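Local coordinates for NeuRonal IgCAM-5 (Caenorhabditis elegans, PDB 6ON6), which probably acts as a neuronal cell-surface adhesion receptor of the immunoglobulin superfamily and forms homodimers through its first immunoglobulin domain, the part described here, at residues K66-I69 / E75-L78; P47-L50 / V56-R59; P11-A16 / Y91-N96. All coordinates share one frame; numbering follows the deposited sequence.

Contact 1 of 3, residues K66-I69 / E75-L78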
loop_
_atom_site.group_PDB
_atom_site.type_symbol
_atom_site.label_atom_id
_atom_site.label_comp_id
_atom_site.label_asym_id
_atom_site.label_seq_id
_atom_site.Cartn_x
_atom_site.Cartn_y
_atom_site.Cartn_z
ATOM N N LYS A 66 5.301 12.644 9.465
ATOM C CA LYS A 66 6.556 13.164 9.982
ATOM C C LYS A 66 7.507 11.990 10.012
ATOM O O LYS A 66 7.490 11.191 10.957
ATOM C CB LYS A 66 6.374 13.787 11.363
ATOM C CG LYS A 66 5.585 15.078 11.256
ATOM C CD LYS A 66 5.502 15.817 12.569
ATOM C CE LYS A 66 4.700 15.041 13.616
ATOM N NZ LYS A 66 3.224 15.212 13.384
ATOM N N PRO A 67 8.282 11.793 8.956
ATOM C CA PRO A 67 9.105 10.593 8.845
ATOM C C PRO A 67 10.411 10.868 9.549
ATOM O O PRO A 67 10.913 11.996 9.539
ATOM C CB PRO A 67 9.344 10.499 7.335
ATOM C CG PRO A 67 9.339 11.883 6.865
ATOM C CD PRO A 67 8.301 12.607 7.729
ATOM N N ARG A 68 10.941 9.826 10.195
ATOM C CA ARG A 68 12.306 9.837 10.711
ATOM C C ARG A 68 12.491 10.932 11.746
ATOM O O ARG A 68 13.461 11.679 11.685
ATOM C CB ARG A 68 13.358 10.004 9.605
ATOM C CG ARG A 68 13.454 8.899 8.603
ATOM C CD ARG A 68 14.596 9.142 7.626
ATOM N NE ARG A 68 14.565 8.142 6.574
ATOM C CZ ARG A 68 15.053 6.916 6.698
ATOM N NH1 ARG A 68 15.626 6.542 7.836
ATOM N NH2 ARG A 68 14.963 6.064 5.684
ATOM N N ILE A 69 11.521 11.077 12.653
ATOM C CA ILE A 69 11.628 12.047 13.741
ATOM C C ILE A 69 11.858 11.323 15.054
ATOM O O ILE A 69 12.120 10.116 15.075
ATOM C CB ILE A 69 10.433 13.023 13.812
ATOM C CG1 ILE A 69 9.118 12.306 14.185
ATOM C CG2 ILE A 69 10.267 13.795 12.477
ATOM C CD1 ILE A 69 8.025 13.208 14.712
ATOM N N GLU A 75 11.188 7.478 14.597
ATOM C CA GLU A 75 9.740 7.527 14.782
ATOM C C GLU A 75 9.074 8.057 13.527
ATOM O O GLU A 75 9.469 9.099 12.980
ATOM C CB GLU A 75 9.369 8.374 15.996
ATOM C CG GLU A 75 10.247 7.998 17.170
ATOM C CD GLU A 75 9.812 8.623 18.448
ATOM O OE1 GLU A 75 8.700 9.180 18.492
ATOM O OE2 GLU A 75 10.602 8.558 19.410
ATOM N N TRP A 76 8.076 7.332 13.069
ATOM C CA TRP A 76 7.318 7.696 11.878
ATOM C C TRP A 76 5.896 7.928 12.355
ATOM O O TRP A 76 5.235 6.997 12.821
ATOM C CB TRP A 76 7.421 6.545 10.882
ATOM C CG TRP A 76 8.851 6.277 10.437
ATOM C CD1 TRP A 76 9.851 5.738 11.194
ATOM C CD2 TRP A 76 9.427 6.522 9.139
ATOM N NE1 TRP A 76 11.003 5.641 10.457
ATOM C CE2 TRP A 76 10.775 6.117 9.197
ATOM C CE3 TRP A 76 8.933 7.064 7.941
ATOM C CZ2 TRP A 76 11.635 6.208 8.099
ATOM C CZ3 TRP A 76 9.786 7.157 6.865
ATOM C CH2 TRP A 76 11.126 6.731 6.950
ATOM N N VAL A 77 5.414 9.167 12.260
ATOM C CA VAL A 77 4.124 9.533 12.828
ATOM C C VAL A 77 3.196 9.908 11.688
ATOM O O VAL A 77 3.463 10.870 10.951
ATOM C CB VAL A 77 4.239 10.714 13.797
ATOM C CG1 VAL A 77 2.889 11.016 14.404
ATOM C CG2 VAL A 77 5.251 10.410 14.890
ATOM N N LEU A 78 2.129 9.144 11.549
ATOM C CA LEU A 78 1.081 9.421 10.576
ATOM C C LEU A 78 -0.075 10.095 11.306
ATOM O O LEU A 78 -0.633 9.533 12.251
ATOM C CB LEU A 78 0.589 8.106 9.990
ATOM C CG LEU A 78 -0.547 8.335 9.004
ATOM C CD1 LEU A 78 0.025 8.903 7.713
ATOM C CD2 LEU A 78 -1.200 7.006 8.794
HETATM O O HOH W 1 2.287 13.477 11.486
#
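Trp76 lays one face of its indole under the backbone of Pro67 and Arg68. Arg68 N sits over the centre of the ring, 3.7 Å above its plane. Pro67 CA lies over the ring toward its rim, and Pro67 CB touches Trp76 CZ3 at 3.4 Å. The Arg68 side chain runs alongside the indole and points the same way. Its CG lies 3.3 Å from Trp76 CZ2, and the same ring carbon stands over the centre of the guanidinium face. The two planes are turned 65° apart, so this is no parallel stack. Arg68 NE makes a salt bridge with Glu54.

Glu75 and Val77 project to the other side of this D-E hairpin of the immunoglobulin domain. Val77 pairs with Lys66 by two backbone bonds. The one from Lys66 N to Val77 O is 3.0 Å long and nearly straight. The chi1 of Val77 (-178°) leaves CG2 turned to Ile69 CD1, 3.9 Å away. Glu75 N donates to Ile69 O at 2.8 Å. A G1 beta bulge sets two residues, Arg68 and Ile69, opposite the single Glu75. Arg68, at its first position, has a positive phi of 61°. A water joins Lys66 NZ to Val77 O.

Backbone bonds thus set the register, while the indole on one face turns inward to Val38 and Phe40 and Ile69 meets Val77 on the other.

Contact 2 of 3, residues P47-L50 / V56-R59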
loop_
_atom_site.group_PDB
_atom_site.type_symbol
_atom_site.label_atom_id
_atom_site.label_comp_id
_atom_site.label_asym_id
_atom_site.label_seq_id
_atom_site.Cartn_x
_atom_site.Cartn_y
_atom_site.Cartn_z
ATOM N N PRO A 47 -7.611 -1.719 -0.238
ATOM C CA PRO A 47 -6.788 -0.981 0.719
ATOM C C PRO A 47 -6.280 0.289 0.076
ATOM O O PRO A 47 -6.393 0.500 -1.141
ATOM C CB PRO A 47 -5.635 -1.933 1.028
ATOM C CG PRO A 47 -5.619 -2.906 -0.089
ATOM C CD PRO A 47 -6.983 -2.985 -0.657
ATOM N N ARG A 48 -5.773 1.171 0.925
ATOM C CA ARG A 48 -5.287 2.462 0.471
ATOM C C ARG A 48 -3.872 2.631 0.973
ATOM O O ARG A 48 -3.636 2.583 2.184
ATOM C CB ARG A 48 -6.147 3.562 1.053
ATOM C CG ARG A 48 -7.564 3.542 0.512
ATOM C CD ARG A 48 -7.593 3.679 -0.991
ATOM N NE ARG A 48 -8.967 3.852 -1.456
ATOM C CZ ARG A 48 -9.612 5.020 -1.465
ATOM N NH1 ARG A 48 -9.002 6.125 -1.041
ATOM N NH2 ARG A 48 -10.864 5.085 -1.897
ATOM N N LEU A 49 -2.935 2.817 0.060
ATOM C CA LEU A 49 -1.625 3.308 0.451
ATOM C C LEU A 49 -1.760 4.738 0.971
ATOM O O LEU A 49 -2.354 5.614 0.310
ATOM C CB LEU A 49 -0.662 3.244 -0.728
ATOM C CG LEU A 49 0.765 3.747 -0.456
ATOM C CD1 LEU A 49 1.478 2.858 0.563
ATOM C CD2 LEU A 49 1.577 3.817 -1.762
ATOM N N LEU A 50 -1.222 4.980 2.175
ATOM C CA LEU A 50 -1.269 6.307 2.772
ATOM C C LEU A 50 0.059 7.042 2.690
ATOM O O LEU A 50 0.059 8.265 2.500
ATOM C CB LEU A 50 -1.716 6.226 4.236
ATOM C CG LEU A 50 -3.028 5.504 4.483
ATOM C CD1 LEU A 50 -3.338 5.439 5.964
ATOM C CD2 LEU A 50 -4.163 6.216 3.759
ATOM N N VAL A 56 3.693 11.402 1.969
ATOM C CA VAL A 56 2.305 10.970 1.852
ATOM C C VAL A 56 1.973 10.688 0.387
ATOM O O VAL A 56 2.435 11.383 -0.529
ATOM C CB VAL A 56 1.399 12.038 2.487
ATOM C CG1 VAL A 56 -0.021 11.745 2.280
ATOM C CG2 VAL A 56 1.654 12.111 3.949
ATOM N N PHE A 57 1.155 9.665 0.161
ATOM C CA PHE A 57 0.782 9.290 -1.202
ATOM C C PHE A 57 -0.058 10.381 -1.854
ATOM O O PHE A 57 0.193 10.777 -2.995
ATOM C CB PHE A 57 0.019 7.962 -1.140
ATOM C CG PHE A 57 -0.210 7.296 -2.468
ATOM C CD1 PHE A 57 0.836 7.090 -3.371
ATOM C CD2 PHE A 57 -1.447 6.748 -2.752
ATOM C CE1 PHE A 57 0.629 6.400 -4.570
ATOM C CE2 PHE A 57 -1.676 6.058 -3.966
ATOM C CZ PHE A 57 -0.630 5.878 -4.867
ATOM N N ARG A 58 -1.041 10.891 -1.131
ATOM C CA ARG A 58 -1.989 11.866 -1.658
ATOM C C ARG A 58 -2.688 12.497 -0.472
ATOM O O ARG A 58 -2.520 12.048 0.666
ATOM C CB ARG A 58 -3.012 11.155 -2.528
ATOM C CG ARG A 58 -3.572 9.924 -1.840
ATOM C CD ARG A 58 -4.383 9.055 -2.774
ATOM N NE ARG A 58 -5.559 9.756 -3.252
ATOM C CZ ARG A 58 -6.730 9.776 -2.623
ATOM N NH1 ARG A 58 -7.726 10.456 -3.161
ATOM N NH2 ARG A 58 -6.911 9.092 -1.492
ATOM N N ARG A 59 -3.511 13.510 -0.759
ATOM C CA ARG A 59 -4.313 14.236 0.237
ATOM C C ARG A 59 -3.443 14.734 1.396
ATOM O O ARG A 59 -3.640 14.379 2.560
ATOM C CB ARG A 59 -5.495 13.404 0.760
ATOM C CG ARG A 59 -6.470 12.972 -0.297
ATOM C CD ARG A 59 -7.619 12.188 0.345
ATOM N NE ARG A 59 -8.464 13.013 1.204
ATOM C CZ ARG A 59 -9.386 12.557 2.058
ATOM N NH1 ARG A 59 -9.579 11.252 2.205
ATOM N NH2 ARG A 59 -10.134 13.421 2.760
HETATM O O HOH W 2 -2.137 9.543 1.433
#
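Leu49 places its CD2 methyl over one face of the Phe57 ring. CD2 lies 3.9 Å from the centroid of that ring and 17° off the ring normal, a CH-pi contact. The two side chains cross at about a right angle. With chi1 at -169° the Phe57 ring points away from its own N and lies against the Leu49 CD2 methyl. Phe57 CD2 also comes to 3.4 Å from Leu49 O.

The backbone bond beside this pair runs from Phe57 N to Leu50 O. It is 2.9 Å long and almost straight at the hydrogen. Leu50 O also accepts from a water at 2.8 Å, and that water donates to Arg58 O as well. Val56 CG1 lies 3.5 Å from the same Leu50 O.

Strand C' (48-52) here meets the end of C'' and the loop that follows it, on the way to strand 63-69. The domain is an immunoglobulin domain whose C' and C'' strands recall the variable type. This edge belongs to the homodimer face. Phe57 and Leu49 both pack on Phe52 of the second subunit, and Phe57 O accepts from Asn96 of that subunit. Without the ring, as with an alanine here, the Leu49 methyl would probably lose the face it rests on, and a gap would be likely against Phe52 of the second subunit.

Farther out, Arg48 NH1 and Arg58 NH2 come within 3.7 Å of each other. Their guanidinium planes are 76° apart, and the like charges would be expected to repel. Arg58 has another hold, since its NE donates to Thr97 O of the second subunit. Behind the first shell is strand 38-42, where Leu49 leans on Ala39 and Val41 and the backbones of Arg48 and Leu50 bond to Lys42 and Phe40.

Contact 3 of 3, residues P11-A16 / Y91-N96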
loop_
_atom_site.group_PDB
_atom_site.type_symbol
_atom_site.label_atom_id
_atom_site.label_comp_id
_atom_site.label_asym_id
_atom_site.label_seq_id
_atom_site.Cartn_x
_atom_site.Cartn_y
_atom_site.Cartn_z
ATOM N N PRO A 11 5.341 0.299 22.627
ATOM C CA PRO A 11 4.136 0.352 21.801
ATOM C C PRO A 11 4.330 1.141 20.507
ATOM O O PRO A 11 4.934 2.213 20.507
ATOM C CB PRO A 11 3.148 1.104 22.693
ATOM C CG PRO A 11 3.986 1.980 23.526
ATOM C CD PRO A 11 5.241 1.189 23.787
ATOM N N SER A 12 3.839 0.576 19.412
ATOM C CA SER A 12 3.730 1.228 18.111
ATOM C C SER A 12 2.337 0.927 17.581
ATOM O O SER A 12 1.759 -0.104 17.906
ATOM C CB SER A 12 4.751 0.744 17.052
ATOM O OG SER A 12 6.038 1.360 17.193
ATOM N N MET A 13 1.772 1.855 16.787
ATOM C CA MET A 13 0.472 1.633 16.141
ATOM C C MET A 13 -0.581 1.229 17.174
ATOM O O MET A 13 -1.330 0.264 17.003
ATOM C CB MET A 13 0.581 0.641 14.996
ATOM C CG MET A 13 1.647 1.006 13.967
ATOM S SD MET A 13 1.347 2.617 13.202
ATOM C CE MET A 13 -0.120 2.335 12.257
ATOM N N SER A 14 -0.622 2.001 18.264
ATOM C CA SER A 14 -1.625 1.803 19.293
ATOM C C SER A 14 -3.017 2.153 18.779
ATOM O O SER A 14 -3.222 3.141 18.052
ATOM C CB SER A 14 -1.299 2.700 20.474
ATOM O OG SER A 14 -0.061 2.269 21.059
ATOM N N SER A 15 -3.992 1.335 19.138
ATOM C CA SER A 15 -5.366 1.675 18.805
ATOM C C SER A 15 -5.779 2.988 19.460
ATOM O O SER A 15 -5.224 3.419 20.476
ATOM C CB SER A 15 -6.315 0.576 19.220
ATOM O OG SER A 15 -6.036 -0.570 18.437
ATOM N N ALA A 16 -6.745 3.661 18.827
ATOM C CA ALA A 16 -7.163 4.984 19.261
ATOM C C ALA A 16 -8.661 5.142 19.038
ATOM O O ALA A 16 -9.267 4.401 18.266
ATOM C CB ALA A 16 -6.450 6.067 18.463
ATOM N N TYR A 91 -5.080 0.568 10.605
ATOM C CA TYR A 91 -3.959 1.255 9.992
ATOM C C TYR A 91 -2.734 0.433 10.305
ATOM O O TYR A 91 -2.529 0.038 11.462
ATOM C CB TYR A 91 -3.797 2.671 10.570
ATOM C CG TYR A 91 -4.964 3.567 10.136
ATOM C CD1 TYR A 91 -6.201 3.448 10.753
ATOM C CD2 TYR A 91 -4.855 4.458 9.049
ATOM C CE1 TYR A 91 -7.311 4.238 10.335
ATOM C CE2 TYR A 91 -5.950 5.237 8.665
ATOM C CZ TYR A 91 -7.122 5.088 9.301
ATOM O OH TYR A 91 -8.145 5.880 8.845
ATOM N N SER A 92 -1.908 0.197 9.306
ATOM C CA SER A 92 -0.721 -0.598 9.556
ATOM C C SER A 92 0.526 0.118 9.037
ATOM O O SER A 92 0.487 0.862 8.057
ATOM C CB SER A 92 -0.954 -2.014 9.011
ATOM O OG SER A 92 -0.868 -1.989 7.618
ATOM N N CYS A 93 1.654 -0.061 9.719
ATOM C CA CYS A 93 2.907 0.353 9.118
ATOM C C CYS A 93 3.642 -0.921 8.766
ATOM O O CYS A 93 3.578 -1.900 9.512
ATOM C CB CYS A 93 3.768 1.279 9.997
ATOM S SG CYS A 93 4.594 0.496 11.263
ATOM N N GLN A 94 4.271 -0.929 7.613
ATOM C CA GLN A 94 4.925 -2.134 7.135
ATOM C C GLN A 94 6.285 -1.791 6.558
ATOM O O GLN A 94 6.466 -0.717 5.976
ATOM C CB GLN A 94 4.003 -2.902 6.207
ATOM C CG GLN A 94 3.722 -2.252 4.955
ATOM C CD GLN A 94 2.599 -2.981 4.200
ATOM O OE1 GLN A 94 1.458 -3.058 4.669
ATOM N NE2 GLN A 94 2.939 -3.570 3.078
ATOM N N ILE A 95 7.278 -2.665 6.833
ATOM C CA ILE A 95 8.642 -2.475 6.375
ATOM C C ILE A 95 8.979 -3.592 5.417
ATOM O O ILE A 95 8.532 -4.723 5.621
ATOM C CB ILE A 95 9.591 -2.574 7.576
ATOM C CG1 ILE A 95 9.045 -1.745 8.749
ATOM C CG2 ILE A 95 10.936 -2.075 7.172
ATOM C CD1 ILE A 95 9.675 -2.086 10.097
ATOM N N ASN A 96 9.694 -3.258 4.331
ATOM C CA ASN A 96 9.982 -4.223 3.259
ATOM C C ASN A 96 11.095 -5.198 3.581
ATOM O O ASN A 96 11.954 -5.465 2.738
ATOM C CB ASN A 96 10.266 -3.547 1.921
ATOM C CG ASN A 96 11.468 -2.667 1.967
ATOM O OD1 ASN A 96 12.011 -2.395 3.047
ATOM N ND2 ASN A 96 11.915 -2.221 0.801
#
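Met13 makes a buried apolar contact with Tyr91 and Cys93, where the A-A' crossover of the immunoglobulin sandwich passes over strand F. Segment 11-16 is the loop between strand 7-8 and strand 16-19. Its chain changes sheets here: the backbone of Met13 still bonds to Thr27 of strand 24-31, while three residues later Ala16 bonds to Glu106 and Asp108 of strand 101-110 in the other sheet.

Met13 carries the whole contact from the loop side. Its backbone has the left-handed conformation (phi 53°), and its side chain drops between the sheets toward strand 89-95. The chain bends about CB-CG (chi2 -60°) and again about CG-SD (chi3 -68°), which curls it against the strand. This shape brings both its middle and its end into contact. The middle, Met13 CG, rests 4.0 Å from Cys93 SG. That sulfur is half of the disulfide with Cys28, which ties the two sheets together, so Met13 lies directly against the central cross-link of the fold.

Phe26, Phe40 and Ser103 also touch Met13, so neighbours from both sheets surround it. The Tyr91 ring turns to Phe26, and its OH bonds to Asp87 O, the tyrosine corner of immunoglobulin domains. What remains for Met13 is the start of the tyrosine side chain and the strand backbone. The Met13 CE methyl lies 4.1 Å from Tyr91 CB, 3.9 Å from Cys93 N and only 3.4 Å from Tyr91 O.

Contact 3 is the core contact. All its touching residues are buried, and it is apolar side chain against strand. Contacts 1 and 2 are partly buried. Contact 1 is a ladder of four backbone bonds; contact 2 has one, beside a CH-pi contact; each has a bridging water. Contact 1 belongs to the sheet that holds strands 63-69 and 75-80. Contacts 2 and 3 both reach the other sheet, and both touch the second subunit, which contact 1 does not. Leu50 of contact 2 joins the three, since its CD1 packs 3.9 Å from Leu78 CD2 of contact 1 and 3.6 Å from Tyr91 CD2 of contact 3. Contacts 1 and 2 lie within the long loop closed by contact 3.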